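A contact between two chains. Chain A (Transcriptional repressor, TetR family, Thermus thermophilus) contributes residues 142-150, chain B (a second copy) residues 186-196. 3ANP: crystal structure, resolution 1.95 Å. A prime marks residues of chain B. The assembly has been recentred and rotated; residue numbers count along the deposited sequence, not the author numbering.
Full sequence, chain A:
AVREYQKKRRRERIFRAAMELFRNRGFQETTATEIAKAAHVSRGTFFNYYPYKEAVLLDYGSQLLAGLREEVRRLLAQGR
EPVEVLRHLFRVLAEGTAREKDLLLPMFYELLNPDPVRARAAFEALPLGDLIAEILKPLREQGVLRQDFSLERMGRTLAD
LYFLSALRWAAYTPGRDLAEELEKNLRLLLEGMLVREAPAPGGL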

# COMPACT_ATOMS: atom_id res chain seq x y z
N GLN A 142 -22.29 -18.78 -3.30
CA GLN A 142 -23.40 -18.38 -4.15
C GLN A 142 -23.05 -18.61 -5.62
O GLN A 142 -23.91 -18.54 -6.50
CB GLN A 142 -23.73 -16.90 -3.92
CG GLN A 142 -25.04 -16.43 -4.50
CD GLN A 142 -25.16 -14.91 -4.48
OE1 GLN A 142 -24.84 -14.27 -3.48
NE2 GLN A 142 -25.63 -14.34 -5.59
N GLY A 143 -21.77 -18.87 -5.90
CA GLY A 143 -21.34 -19.12 -7.26
C GLY A 143 -21.02 -17.89 -8.10
O GLY A 143 -20.81 -18.01 -9.31
N VAL A 144 -20.98 -16.72 -7.48
CA VAL A 144 -20.69 -15.49 -8.22
C VAL A 144 -19.27 -14.96 -8.02
O VAL A 144 -18.91 -13.94 -8.61
CB VAL A 144 -21.72 -14.37 -7.89
CG1 VAL A 144 -23.12 -14.85 -8.24
CG2 VAL A 144 -21.64 -13.99 -6.41
N LEU A 145 -18.47 -15.66 -7.22
CA LEU A 145 -17.09 -15.23 -6.98
C LEU A 145 -16.12 -16.20 -7.63
O LEU A 145 -16.32 -17.42 -7.55
CB LEU A 145 -16.80 -15.16 -5.47
CG LEU A 145 -15.67 -14.20 -5.08
CD1 LEU A 145 -16.16 -12.77 -5.25
CD2 LEU A 145 -15.22 -14.44 -3.62
N ARG A 146 -15.07 -15.70 -8.25
CA ARG A 146 -14.09 -16.59 -8.90
C ARG A 146 -13.43 -17.50 -7.85
O ARG A 146 -13.33 -17.14 -6.68
CB ARG A 146 -13.03 -15.78 -9.63
CG ARG A 146 -12.15 -14.92 -8.72
CD ARG A 146 -11.37 -13.93 -9.56
NE ARG A 146 -10.60 -14.59 -10.60
CZ ARG A 146 -10.19 -13.99 -11.71
NH1 ARG A 146 -10.48 -12.71 -11.91
NH2 ARG A 146 -9.51 -14.67 -12.62
N GLN A 147 -12.98 -18.67 -8.29
CA GLN A 147 -12.37 -19.62 -7.38
C GLN A 147 -10.94 -19.98 -7.72
O GLN A 147 -10.39 -20.93 -7.17
CB GLN A 147 -13.20 -20.90 -7.31
CG GLN A 147 -14.59 -20.65 -6.79
CD GLN A 147 -15.37 -21.93 -6.60
OE1 GLN A 147 -15.03 -22.76 -5.75
NE2 GLN A 147 -16.42 -22.11 -7.39
N ASP A 148 -10.34 -19.24 -8.64
CA ASP A 148 -8.95 -19.50 -9.00
C ASP A 148 -7.96 -18.80 -8.07
O ASP A 148 -6.75 -18.91 -8.25
CB ASP A 148 -8.69 -19.12 -10.47
CG ASP A 148 -9.16 -17.71 -10.81
OD1 ASP A 148 -9.81 -17.06 -9.96
OD2 ASP A 148 -8.90 -17.26 -11.94
N PHE A 149 -8.50 -18.08 -7.08
CA PHE A 149 -7.70 -17.38 -6.06
C PHE A 149 -8.41 -17.63 -4.72
O PHE A 149 -9.63 -17.70 -4.68
CB PHE A 149 -7.63 -15.87 -6.34
CG PHE A 149 -6.80 -15.52 -7.53
CD1 PHE A 149 -5.43 -15.80 -7.55
CD2 PHE A 149 -7.39 -14.95 -8.65
CE1 PHE A 149 -4.66 -15.50 -8.68
CE2 PHE A 149 -6.63 -14.65 -9.79
CZ PHE A 149 -5.26 -14.93 -9.80
N SER A 150 -7.66 -17.77 -3.63
CA SER A 150 -8.30 -18.03 -2.34
C SER A 150 -9.03 -16.80 -1.82
O SER A 150 -8.75 -15.68 -2.24
CB SER A 150 -7.27 -18.48 -1.30
OG SER A 150 -6.48 -17.38 -0.85
N LEU B 186 -3.08 -8.02 -11.78
CA LEU B 186 -3.64 -7.72 -13.09
C LEU B 186 -4.98 -8.41 -13.32
O LEU B 186 -5.94 -7.76 -13.73
CB LEU B 186 -2.66 -8.12 -14.20
CG LEU B 186 -3.16 -7.96 -15.63
CD1 LEU B 186 -3.61 -6.52 -15.88
CD2 LEU B 186 -2.04 -8.34 -16.60
N ARG B 187 -5.05 -9.72 -13.06
CA ARG B 187 -6.29 -10.49 -13.26
C ARG B 187 -7.45 -9.91 -12.44
O ARG B 187 -8.55 -9.69 -12.97
CB ARG B 187 -6.11 -11.96 -12.86
CG ARG B 187 -5.00 -12.70 -13.60
CD ARG B 187 -5.27 -12.81 -15.09
NE ARG B 187 -6.46 -13.61 -15.37
CZ ARG B 187 -6.62 -14.88 -15.01
NH1 ARG B 187 -5.65 -15.51 -14.35
NH2 ARG B 187 -7.75 -15.52 -15.30
N LEU B 188 -7.20 -9.68 -11.16
CA LEU B 188 -8.24 -9.16 -10.28
C LEU B 188 -8.70 -7.75 -10.63
O LEU B 188 -9.90 -7.46 -10.65
CB LEU B 188 -7.78 -9.20 -8.82
CG LEU B 188 -7.55 -10.58 -8.20
CD1 LEU B 188 -7.21 -10.41 -6.73
CD2 LEU B 188 -8.78 -11.46 -8.34
N LEU B 189 -7.78 -6.84 -10.91
CA LEU B 189 -8.23 -5.50 -11.22
C LEU B 189 -8.87 -5.42 -12.61
O LEU B 189 -9.86 -4.71 -12.80
CB LEU B 189 -7.08 -4.50 -11.13
CG LEU B 189 -7.61 -3.08 -10.87
CD1 LEU B 189 -8.16 -3.01 -9.43
CD2 LEU B 189 -6.50 -2.07 -11.08
N LEU B 190 -8.34 -6.16 -13.57
CA LEU B 190 -8.91 -6.11 -14.92
C LEU B 190 -10.27 -6.79 -15.00
O LEU B 190 -11.25 -6.21 -15.50
CB LEU B 190 -7.96 -6.78 -15.94
CG LEU B 190 -8.44 -6.77 -17.40
CD1 LEU B 190 -8.56 -5.34 -17.90
CD2 LEU B 190 -7.43 -7.52 -18.26
N GLU B 191 -10.32 -8.02 -14.50
CA GLU B 191 -11.53 -8.84 -14.56
C GLU B 191 -12.46 -8.76 -13.37
O GLU B 191 -13.67 -8.98 -13.51
CB GLU B 191 -11.13 -10.30 -14.74
CG GLU B 191 -10.31 -10.58 -15.98
CD GLU B 191 -9.54 -11.87 -15.86
OE1 GLU B 191 -9.94 -12.72 -15.03
OE2 GLU B 191 -8.53 -12.04 -16.59
N GLY B 192 -11.92 -8.46 -12.21
CA GLY B 192 -12.74 -8.40 -11.02
C GLY B 192 -12.82 -9.75 -10.34
O GLY B 192 -12.49 -10.79 -10.93
N MSE B 193 -13.25 -9.73 -9.09
CA MSE B 193 -13.40 -10.93 -8.29
C MSE B 193 -14.66 -11.68 -8.67
O MSE B 193 -14.70 -12.90 -8.56
CB MSE B 193 -13.44 -10.56 -6.80
CG MSE B 193 -12.12 -9.98 -6.31
SE MSE B 193 -12.25 -9.62 -4.41
CE MSE B 193 -13.39 -11.09 -3.93
N LEU B 194 -15.68 -10.96 -9.13
CA LEU B 194 -16.95 -11.57 -9.53
C LEU B 194 -16.74 -12.33 -10.85
O LEU B 194 -16.02 -11.87 -11.73
CB LEU B 194 -18.02 -10.50 -9.72
CG LEU B 194 -18.44 -9.74 -8.44
CD1 LEU B 194 -19.37 -8.59 -8.80
CD2 LEU B 194 -19.12 -10.71 -7.48
N VAL B 195 -17.39 -13.48 -10.99
CA VAL B 195 -17.25 -14.29 -12.20
C VAL B 195 -17.80 -13.59 -13.45
O VAL B 195 -18.62 -12.67 -13.35
CB VAL B 195 -17.98 -15.65 -12.07
CG1 VAL B 195 -17.45 -16.41 -10.85
CG2 VAL B 195 -19.48 -15.43 -11.97
N ARG B 196 -17.31 -14.02 -14.61
CA ARG B 196 -17.76 -13.50 -15.89
C ARG B 196 -18.23 -14.75 -16.61
O ARG B 196 -17.45 -15.41 -17.32
CB ARG B 196 -16.61 -12.83 -16.66
CG ARG B 196 -16.25 -11.46 -16.07
CD ARG B 196 -15.05 -10.77 -16.70
NE ARG B 196 -14.92 -9.49 -16.01
CZ ARG B 196 -15.50 -8.36 -16.38
NH1 ARG B 196 -16.24 -8.30 -17.48
NH2 ARG B 196 -15.43 -7.31 -15.58

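Arg146, Val195′ and Met193′ cover the most surface where a loop of chain A meets the end of a chain B helix and the segment that follows it. The backbones join in a single beta bridge between Leu145 and Leu194′: Val195′ N donates to Val144 O (2.9 Å) and Arg146 N to Met193′ O (2.8 Å), both nearly straight. Val144 O also receives a CA-H...O contact from Leu194′ CA at 3.2 Å. The side chain of Arg146 then reaches the helix end, where its guanidinium edge meets acceptors. Arg146 NH1 donates to Gly192′ O (2.9 Å), the carbonyl of the first residue to leave the helix, at positive phi, and NH2 of Arg146 forms a salt bridge with Glu191′ OE1 (3.1 Å). Asp148 holds the same group from its own chain, OD1 accepting from Arg146 NE and OD2 from Arg146 NH2, each at 2.7 Å. These carboxylates offset the like charges of Arg146 NH2 and Arg187′ NH2, only 3.3 Å apart; Glu191′ OE2 also binds Arg187′ NE at 2.9 Å. Val195′ lays CG1 3.5 Å from Leu145 C, against the bridged backbone. Selenomethionine Met193′ brings CE to 3.5 Å from Leu145 CD1, an apolar contact, while Phe149 CD2 packs 3.8 Å from Leu188′ CD2.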